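Local atomic coordinates of Lmo2125 protein (Listeria monocytogenes serovar 1/2a, PDB entry 5TU0), a protein that binds maltose and, as a lipoprotein of the bacterial solute-binding protein 1 family, probably delivers it to a membrane transporter for uptake. Residues Y92-D104 / Q335-E347. The protein carries 2 engineered substitutions. Residues are numbered along the deposited sequence; the frame is centred on the assembly and turned at random.
Sequences YDEKDQKQVTIDD and QYKNAQPMPNIPE
Helix 94-99 and the short strand after it run alongside the extended chain that follows helix 327-336, with the CA atoms of Gln-99 and Pro-341 6.3 Å apart and those of Ile-102 and Asn-344 7.3 Å apart. At the start of this chain Lys-95 reaches into the type I turn Tyr-336 to Ala-339. Its CG lies anti to the backbone N (chi1 -175°), and a bend at chi3 swings NZ onto Ala-339 O, a 2.7 Å bond in the carbonyl plane; a long, weak bond goes to Lys-337 O. Tyr-336, sliding past the lysine in the reverse direction, gives its OH proton to Asp-96 OD1 (2.7 Å), which sits at the ring edge with the carboxylate nearly coplanar. The same hydroxyl accepts from Gln-99 NE2 at 3.1 Å, so two bonds fix its rotation. Asp-96 OD2 forms a salt bridge with Arg-318, and Gln-99 NE2 also donates to Ala-271 O. Within this two-lobed, periplasmic-binding-protein-type fold, the contact brings the chain after helix 327-336 against helix 94-99 and the short strand 101-102 that pairs antiparallel with strand 105-121, with the Gln-99 side chain about 10 Å from a glucose unit of the bound sugar. The Pro-341 ring is lined by the aliphatic parts of Lys-95, whose CG approaches CD, and Lys-98, whose CE approaches CG, while Gln-99 OE1 lies against CB. Farther along, Asn-344 ND2 donates almost straight to Thr-101 O (3.0 Å, 169°), from above the carbonyl plane, and also to a water bound to Gln-99 O. Across the amide from that bond, Ile-102 CD1 packs against the backbone O and OD1 of Asn-344, with Ile-345 CG2 a little farther off.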
ATOM      1  N   TYR A  92     -15.833   2.969 -10.138  1.00 34.08           N
ATOM      2  CA  TYR A  92     -14.392   2.810  -9.955  1.00 33.27           C
ATOM      3  C   TYR A  92     -13.584   3.725 -10.884  1.00 34.83           C
ATOM      4  O   TYR A  92     -13.873   3.806 -12.087  1.00 37.42           O
ATOM      5  CB  TYR A  92     -13.924   1.400 -10.315  1.00 31.40           C
ATOM      6  CG  TYR A  92     -14.318   0.244  -9.415  1.00 30.48           C
ATOM      7  CD1 TYR A  92     -14.170   0.314  -8.036  1.00 30.47           C
ATOM      8  CD2 TYR A  92     -14.683  -0.982  -9.973  1.00 30.17           C
ATOM      9  CE1 TYR A  92     -14.489  -0.771  -7.227  1.00 30.04           C
ATOM     10  CE2 TYR A  92     -15.004  -2.074  -9.180  1.00 29.79           C
ATOM     11  CZ  TYR A  92     -14.903  -1.970  -7.810  1.00 29.78           C
ATOM     12  OH  TYR A  92     -15.198  -3.071  -7.036  1.00 28.00           O
ATOM     13  N   ASP A  93     -12.568   4.382 -10.337  1.00 34.66           N
ATOM     14  CA  ASP A  93     -11.622   5.148 -11.148  1.00 37.12           C
ATOM     15  C   ASP A  93     -10.843   4.154 -12.007  1.00 36.09           C
ATOM     16  O   ASP A  93     -10.675   2.998 -11.625  1.00 34.47           O
ATOM     17  CB  ASP A  93     -10.590   5.896 -10.263  1.00 38.26           C
ATOM     18  CG  ASP A  93     -11.121   7.209  -9.659  1.00 41.75           C
ATOM     19  OD1 ASP A  93     -11.978   7.889 -10.276  1.00 43.94           O
ATOM     20  OD2 ASP A  93     -10.631   7.591  -8.567  1.00 43.41           O
ATOM     21  N   GLU A  94     -10.334   4.614 -13.145  1.00 37.75           N
ATOM     22  CA  GLU A  94      -9.494   3.784 -14.016  1.00 38.30           C
ATOM     23  C   GLU A  94      -8.279   3.202 -13.262  1.00 34.60           C
ATOM     24  O   GLU A  94      -7.840   2.090 -13.536  1.00 32.08           O
ATOM     25  CB  GLU A  94      -9.024   4.590 -15.232  1.00 43.10           C
ATOM     26  CG  GLU A  94     -10.163   4.947 -16.179  1.00 48.70           C
ATOM     27  CD  GLU A  94      -9.707   5.685 -17.434  1.00 54.46           C
ATOM     28  OE1 GLU A  94      -8.925   6.663 -17.326  1.00 59.00           O
ATOM     29  OE2 GLU A  94     -10.162   5.304 -18.538  1.00 58.70           O
ATOM     30  N   LYS A  95      -7.749   3.959 -12.310  1.00 32.64           N
ATOM     31  CA  LYS A  95      -6.604   3.502 -11.531  1.00 31.93           C
ATOM     32  C   LYS A  95      -6.930   2.237 -10.751  1.00 30.25           C
ATOM     33  O   LYS A  95      -6.121   1.326 -10.666  1.00 29.70           O
ATOM     34  CB  LYS A  95      -6.173   4.585 -10.547  1.00 33.18           C
ATOM     35  CG  LYS A  95      -4.905   4.253  -9.776  1.00 33.35           C
ATOM     36  CD  LYS A  95      -4.663   5.242  -8.639  1.00 34.59           C
ATOM     37  CE  LYS A  95      -4.461   6.656  -9.128  1.00 36.60           C
ATOM     38  NZ  LYS A  95      -4.178   7.579  -7.992  1.00 37.67           N
ATOM     39  N   ASP A  96      -8.121   2.187 -10.170  1.00 30.13           N
ATOM     40  CA  ASP A  96      -8.519   1.033  -9.374  1.00 28.77           C
ATOM     41  C   ASP A  96      -8.845  -0.179 -10.232  1.00 27.97           C
ATOM     42  O   ASP A  96      -8.609  -1.306  -9.814  1.00 26.51           O
ATOM     43  CB  ASP A  96      -9.616   1.446  -8.413  1.00 29.85           C
ATOM     44  CG  ASP A  96      -9.094   2.480  -7.386  1.00 32.30           C
ATOM     45  OD1 ASP A  96      -7.938   2.289  -6.916  1.00 33.57           O
ATOM     46  OD2 ASP A  96      -9.798   3.462  -7.076  1.00 31.70           O
ATOM     47  N   GLN A  97      -9.341   0.065 -11.438  1.00 28.71           N
ATOM     48  CA  GLN A  97      -9.552  -0.999 -12.412  1.00 29.56           C
ATOM     49  C   GLN A  97      -8.181  -1.559 -12.807  1.00 29.20           C
ATOM     50  O   GLN A  97      -8.008  -2.759 -12.914  1.00 26.57           O
ATOM     51  CB  GLN A  97     -10.275  -0.458 -13.641  1.00 32.40           C
ATOM     52  CG  GLN A  97     -11.665   0.064 -13.331  1.00 34.33           C
ATOM     53  CD  GLN A  97     -12.330   0.704 -14.527  1.00 37.73           C
ATOM     54  OE1 GLN A  97     -12.367   0.130 -15.620  1.00 38.89           O
ATOM     55  NE2 GLN A  97     -12.893   1.892 -14.317  1.00 40.18           N
ATOM     56  N   LYS A  98      -7.198  -0.674 -12.999  1.00 30.71           N
ATOM     57  CA  LYS A  98      -5.826  -1.090 -13.324  1.00 32.13           C
ATOM     58  C   LYS A  98      -5.179  -1.987 -12.225  1.00 30.75           C
ATOM     59  O   LYS A  98      -4.351  -2.847 -12.525  1.00 30.62           O
ATOM     60  CB  LYS A  98      -4.970   0.163 -13.590  1.00 35.36           C
ATOM     61  CG  LYS A  98      -3.483  -0.061 -13.826  1.00 38.58           C
ATOM     62  CD  LYS A  98      -2.784   1.285 -14.039  1.00 41.54           C
ATOM     63  CE  LYS A  98      -1.266   1.156 -14.030  1.00 43.09           C
ATOM     64  NZ  LYS A  98      -0.778   0.217 -15.075  1.00 44.62           N
ATOM     65  N   GLN A  99      -5.565  -1.771 -10.966  1.00 30.56           N
ATOM     66  CA  GLN A  99      -5.041  -2.537  -9.812  1.00 29.24           C
ATOM     67  C   GLN A  99      -5.300  -4.039  -9.895  1.00 28.07           C
ATOM     68  O   GLN A  99      -4.539  -4.834  -9.366  1.00 28.85           O
ATOM     69  CB  GLN A  99      -5.719  -2.073  -8.518  1.00 29.24           C
ATOM     70  CG  GLN A  99      -5.387  -0.671  -8.056  1.00 30.58           C
ATOM     71  CD  GLN A  99      -4.030  -0.578  -7.389  1.00 30.43           C
ATOM     72  OE1 GLN A  99      -3.170  -1.427  -7.589  1.00 30.68           O
ATOM     73  NE2 GLN A  99      -3.841   0.453  -6.598  1.00 30.40           N
ATOM     74  N   VAL A 100      -6.418  -4.402 -10.508  1.00 26.83           N
ATOM     75  CA  VAL A 100      -6.831  -5.795 -10.609  1.00 25.88           C
ATOM     76  C   VAL A 100      -6.670  -6.335 -12.031  1.00 26.19           C
ATOM     77  O   VAL A 100      -7.211  -7.395 -12.353  1.00 26.48           O
ATOM     78  CB  VAL A 100      -8.312  -5.943 -10.161  1.00 25.26           C
ATOM     79  CG1 VAL A 100      -8.459  -5.632  -8.685  1.00 25.67           C
ATOM     80  CG2 VAL A 100      -9.236  -5.047 -10.983  1.00 25.49           C
ATOM     81  N   THR A 101      -5.894  -5.633 -12.855  1.00 26.86           N
ATOM     82  CA  THR A 101      -5.734  -5.991 -14.253  1.00 27.47           C
ATOM     83  C   THR A 101      -4.274  -6.298 -14.624  1.00 27.98           C
ATOM     84  O   THR A 101      -3.349  -5.595 -14.201  1.00 26.88           O
ATOM     85  CB  THR A 101      -6.263  -4.831 -15.158  1.00 28.45           C
ATOM     86  OG1 THR A 101      -7.640  -4.542 -14.843  1.00 28.47           O
ATOM     87  CG2 THR A 101      -6.145  -5.169 -16.630  1.00 30.18           C
ATOM     88  N   ILE A 102      -4.077  -7.355 -15.411  1.00 27.70           N
ATOM     89  CA  ILE A 102      -2.755  -7.695 -15.954  1.00 28.69           C
ATOM     90  C   ILE A 102      -2.991  -8.288 -17.341  1.00 30.90           C
ATOM     91  O   ILE A 102      -3.944  -9.045 -17.519  1.00 31.95           O
ATOM     92  CB  ILE A 102      -1.935  -8.646 -15.046  1.00 27.89           C
ATOM     93  CG1 ILE A 102      -0.465  -8.674 -15.497  1.00 28.25           C
ATOM     94  CG2 ILE A 102      -2.524 -10.049 -15.023  1.00 28.57           C
ATOM     95  CD1 ILE A 102       0.474  -9.371 -14.546  1.00 28.23           C
ATOM     96  N   ASP A 103      -2.164  -7.912 -18.324  1.00 32.99           N
ATOM     97  CA  ASP A 103      -2.327  -8.407 -19.719  1.00 36.32           C
ATOM     98  C   ASP A 103      -3.766  -8.161 -20.230  1.00 35.52           C
ATOM     99  O   ASP A 103      -4.326  -9.010 -20.924  1.00 35.34           O
ATOM    100  CB  ASP A 103      -2.045  -9.925 -19.816  1.00 39.91           C
ATOM    101  CG  ASP A 103      -0.678 -10.335 -19.275  1.00 42.78           C
ATOM    102  OD1 ASP A 103       0.341  -9.766 -19.730  1.00 47.75           O
ATOM    103  OD2 ASP A 103      -0.633 -11.269 -18.424  1.00 44.51           O
ATOM    104  N   ASP A 104      -4.353  -7.017 -19.891  0.50 35.24           N
ATOM    105  CA  ASP A 104      -5.727  -6.703 -20.312  0.50 35.96           C
ATOM    106  C   ASP A 104      -6.761  -7.743 -19.850  0.50 34.70           C
ATOM    107  O   ASP A 104      -7.764  -7.966 -20.536  0.50 34.55           O
ATOM    108  CB  ASP A 104      -5.808  -6.520 -21.836  0.50 38.33           C
ATOM    109  CG  ASP A 104      -4.842  -5.463 -22.348  0.50 40.08           C
ATOM    110  OD1 ASP A 104      -4.508  -4.543 -21.577  0.50 41.76           O
ATOM    111  OD2 ASP A 104      -4.415  -5.544 -23.515  0.50 42.27           O
ATOM    112  N   GLN A 335      -4.365  11.515  -0.192  1.00 28.73           N
ATOM    113  CA  GLN A 335      -3.056  11.068  -0.667  1.00 28.23           C
ATOM    114  C   GLN A 335      -3.182  10.062  -1.821  1.00 27.66           C
ATOM    115  O   GLN A 335      -2.376  10.059  -2.750  1.00 26.17           O
ATOM    116  CB  GLN A 335      -2.230  10.471   0.469  1.00 28.05           C
ATOM    117  CG  GLN A 335      -0.789  10.225   0.084  1.00 27.81           C
ATOM    118  CD  GLN A 335      -0.066  11.512  -0.266  1.00 29.49           C
ATOM    119  OE1 GLN A 335      -0.200  12.521   0.421  1.00 29.94           O
ATOM    120  NE2 GLN A 335       0.703  11.478  -1.337  1.00 31.48           N
ATOM    121  N   TYR A 336      -4.223   9.241  -1.783  1.00 28.20           N
ATOM    122  CA  TYR A 336      -4.415   8.225  -2.828  1.00 27.95           C
ATOM    123  C   TYR A 336      -4.524   8.859  -4.223  1.00 27.38           C
ATOM    124  O   TYR A 336      -4.145   8.240  -5.220  1.00 26.19           O
ATOM    125  CB  TYR A 336      -5.640   7.358  -2.501  1.00 28.90           C
ATOM    126  CG  TYR A 336      -5.684   6.057  -3.241  1.00 28.23           C
ATOM    127  CD1 TYR A 336      -4.931   4.963  -2.805  1.00 28.27           C
ATOM    128  CD2 TYR A 336      -6.486   5.900  -4.355  1.00 29.05           C
ATOM    129  CE1 TYR A 336      -4.987   3.750  -3.469  1.00 28.21           C
ATOM    130  CE2 TYR A 336      -6.547   4.697  -5.022  1.00 28.80           C
ATOM    131  CZ  TYR A 336      -5.790   3.635  -4.581  1.00 28.20           C
ATOM    132  OH  TYR A 336      -5.863   2.454  -5.271  1.00 30.33           O
ATOM    133  N   LYS A 337      -4.992  10.109  -4.287  1.00 28.67           N
ATOM    134  CA  LYS A 337      -5.103  10.842  -5.558  1.00 30.52           C
ATOM    135  C   LYS A 337      -3.748  10.934  -6.254  1.00 29.87           C
ATOM    136  O   LYS A 337      -3.685  10.963  -7.477  1.00 29.12           O
ATOM    137  CB  LYS A 337      -5.622  12.271  -5.353  1.00 33.09           C
ATOM    138  CG  LYS A 337      -7.014  12.395  -4.762  1.00 35.62           C
ATOM    139  CD  LYS A 337      -7.315  13.857  -4.480  1.00 38.36           C
ATOM    140  CE  LYS A 337      -8.594  14.033  -3.695  1.00 41.56           C
ATOM    141  NZ  LYS A 337      -9.770  13.500  -4.426  1.00 43.46           N
ATOM    142  N   ASN A 338      -2.681  10.959  -5.465  1.00 29.77           N
ATOM    143  CA  ASN A 338      -1.321  11.068  -6.000  1.00 31.11           C
ATOM    144  C   ASN A 338      -0.540   9.753  -5.970  1.00 29.07           C
ATOM    145  O   ASN A 338       0.632   9.741  -6.312  1.00 28.83           O
ATOM    146  CB  ASN A 338      -0.556  12.138  -5.203  1.00 33.39           C
ATOM    147  CG  ASN A 338      -1.269  13.479  -5.194  1.00 36.55           C
ATOM    148  OD1 ASN A 338      -1.591  14.015  -4.136  1.00 42.80           O
ATOM    149  ND2 ASN A 338      -1.551  13.996  -6.356  1.00 37.34           N
ATOM    150  N   ALA A 339      -1.182   8.654  -5.561  1.00 28.61           N
ATOM    151  CA  ALA A 339      -0.511   7.355  -5.502  1.00 27.58           C
ATOM    152  C   ALA A 339      -0.664   6.586  -6.809  1.00 28.34           C
ATOM    153  O   ALA A 339      -1.718   6.663  -7.452  1.00 27.00           O
ATOM    154  CB  ALA A 339      -1.075   6.526  -4.359  1.00 26.87           C
ATOM    155  N   GLN A 340       0.385   5.850  -7.196  0.50 28.27           N
ATOM    156  CA  GLN A 340       0.327   5.018  -8.398  0.50 28.30           C
ATOM    157  C   GLN A 340       0.415   3.549  -8.047  0.50 26.48           C
ATOM    158  O   GLN A 340       1.090   3.181  -7.096  0.50 25.00           O
ATOM    159  CB  GLN A 340       1.422   5.343  -9.408  0.50 30.04           C
ATOM    160  CG  GLN A 340       2.840   5.334  -8.884  0.50 30.15           C
ATOM    161  CD  GLN A 340       3.255   6.680  -8.358  0.50 31.08           C
ATOM    162  OE1 GLN A 340       2.623   7.226  -7.472  0.50 33.36           O
ATOM    163  NE2 GLN A 340       4.324   7.230  -8.920  0.50 30.74           N
ATOM    164  N   PRO A 341      -0.271   2.691  -8.822  1.00 26.54           N
ATOM    165  CA  PRO A 341      -0.173   1.269  -8.529  1.00 25.65           C
ATOM    166  C   PRO A 341       1.257   0.746  -8.642  1.00 24.26           C
ATOM    167  O   PRO A 341       2.004   1.175  -9.527  1.00 23.83           O
ATOM    168  CB  PRO A 341      -1.033   0.612  -9.633  1.00 26.48           C
ATOM    169  CG  PRO A 341      -1.931   1.667 -10.114  1.00 26.97           C
ATOM    170  CD  PRO A 341      -1.239   2.970  -9.908  1.00 27.60           C
ATOM    171  N   MET A 342       1.624  -0.144  -7.740  1.00 24.21           N
ATOM    172  CA  MET A 342       2.892  -0.815  -7.798  1.00 25.15           C
ATOM    173  C   MET A 342       2.778  -1.751  -9.004  1.00 24.72           C
ATOM    174  O   MET A 342       1.728  -2.356  -9.192  1.00 23.81           O
ATOM    175  CB  MET A 342       3.094  -1.650  -6.538  1.00 27.36           C
ATOM    176  CG  MET A 342       4.394  -2.441  -6.493  1.00 29.52           C
ATOM    177  SD  MET A 342       4.524  -3.571  -5.092  1.00 32.62           S
ATOM    178  CE  MET A 342       4.369  -2.433  -3.713  1.00 32.25           C
ATOM    179  N   PRO A 343       3.846  -1.879  -9.820  1.00 22.99           N
ATOM    180  CA  PRO A 343       3.756  -2.845 -10.933  1.00 23.14           C
ATOM    181  C   PRO A 343       3.398  -4.232 -10.420  1.00 23.32           C
ATOM    182  O   PRO A 343       3.912  -4.646  -9.364  1.00 22.93           O
ATOM    183  CB  PRO A 343       5.179  -2.836 -11.518  1.00 23.41           C
ATOM    184  CG  PRO A 343       5.724  -1.486 -11.164  1.00 22.96           C
ATOM    185  CD  PRO A 343       5.139  -1.165  -9.821  1.00 23.15           C
ATOM    186  N   ASN A 344       2.506  -4.930 -11.131  1.00 23.44           N
ATOM    187  CA  ASN A 344       2.072  -6.275 -10.730  1.00 23.74           C
ATOM    188  C   ASN A 344       2.633  -7.371 -11.641  1.00 24.85           C
ATOM    189  O   ASN A 344       2.270  -8.538 -11.514  1.00 25.01           O
ATOM    190  CB  ASN A 344       0.540  -6.334 -10.629  1.00 23.95           C
ATOM    191  CG  ASN A 344      -0.155  -6.116 -11.959  1.00 24.07           C
ATOM    192  OD1 ASN A 344       0.480  -6.000 -13.016  1.00 24.36           O
ATOM    193  ND2 ASN A 344      -1.465  -6.030 -11.910  1.00 24.00           N
ATOM    194  N   ILE A 345       3.537  -6.989 -12.544  1.00 24.46           N
ATOM    195  CA  ILE A 345       4.193  -7.939 -13.419  1.00 25.91           C
ATOM    196  C   ILE A 345       5.269  -8.695 -12.621  1.00 26.06           C
ATOM    197  O   ILE A 345       5.799  -8.165 -11.621  1.00 25.40           O
ATOM    198  CB  ILE A 345       4.774  -7.263 -14.687  1.00 26.32           C
ATOM    199  CG1 ILE A 345       5.860  -6.238 -14.352  1.00 25.67           C
ATOM    200  CG2 ILE A 345       3.645  -6.616 -15.492  1.00 26.85           C
ATOM    201  CD1 ILE A 345       6.578  -5.705 -15.580  1.00 26.09           C
ATOM    202  N   PRO A 346       5.607  -9.917 -13.053  1.00 27.28           N
ATOM    203  CA  PRO A 346       6.576 -10.755 -12.327  1.00 27.68           C
ATOM    204  C   PRO A 346       7.919 -10.113 -12.026  1.00 27.16           C
ATOM    205  O   PRO A 346       8.477 -10.322 -10.935  1.00 26.54           O
ATOM    206  CB  PRO A 346       6.778 -11.947 -13.278  1.00 29.41           C
ATOM    207  CG  PRO A 346       5.508 -12.029 -14.027  1.00 29.85           C
ATOM    208  CD  PRO A 346       5.138 -10.600 -14.279  1.00 28.81           C
ATOM    209  N   GLU A 347       8.422  -9.327 -12.975  1.00 27.03           N
ATOM    210  CA  GLU A 347       9.742  -8.715 -12.849  1.00 26.64           C
ATOM    211  C   GLU A 347       9.884  -7.764 -11.640  1.00 25.71           C
ATOM    212  O   GLU A 347      10.991  -7.362 -11.304  1.00 25.80           O
ATOM    213  CB  GLU A 347      10.141  -7.991 -14.139  1.00 26.95           C
ATOM    214  CG  GLU A 347      10.366  -8.888 -15.368  1.00 27.85           C
ATOM    215  CD  GLU A 347       9.123  -9.306 -16.142  1.00 29.01           C
ATOM    216  OE1 GLU A 347       7.966  -9.059 -15.702  1.00 27.32           O
ATOM    217  OE2 GLU A 347       9.332  -9.905 -17.232  1.00 29.34           O
TER
HETATM  218  O   HOH W   1      -2.754  -6.794  -9.505  1.00 30.04           O
HETATM  219  O   HOH W   2      -0.147  -1.247  -5.881  1.00 37.96           O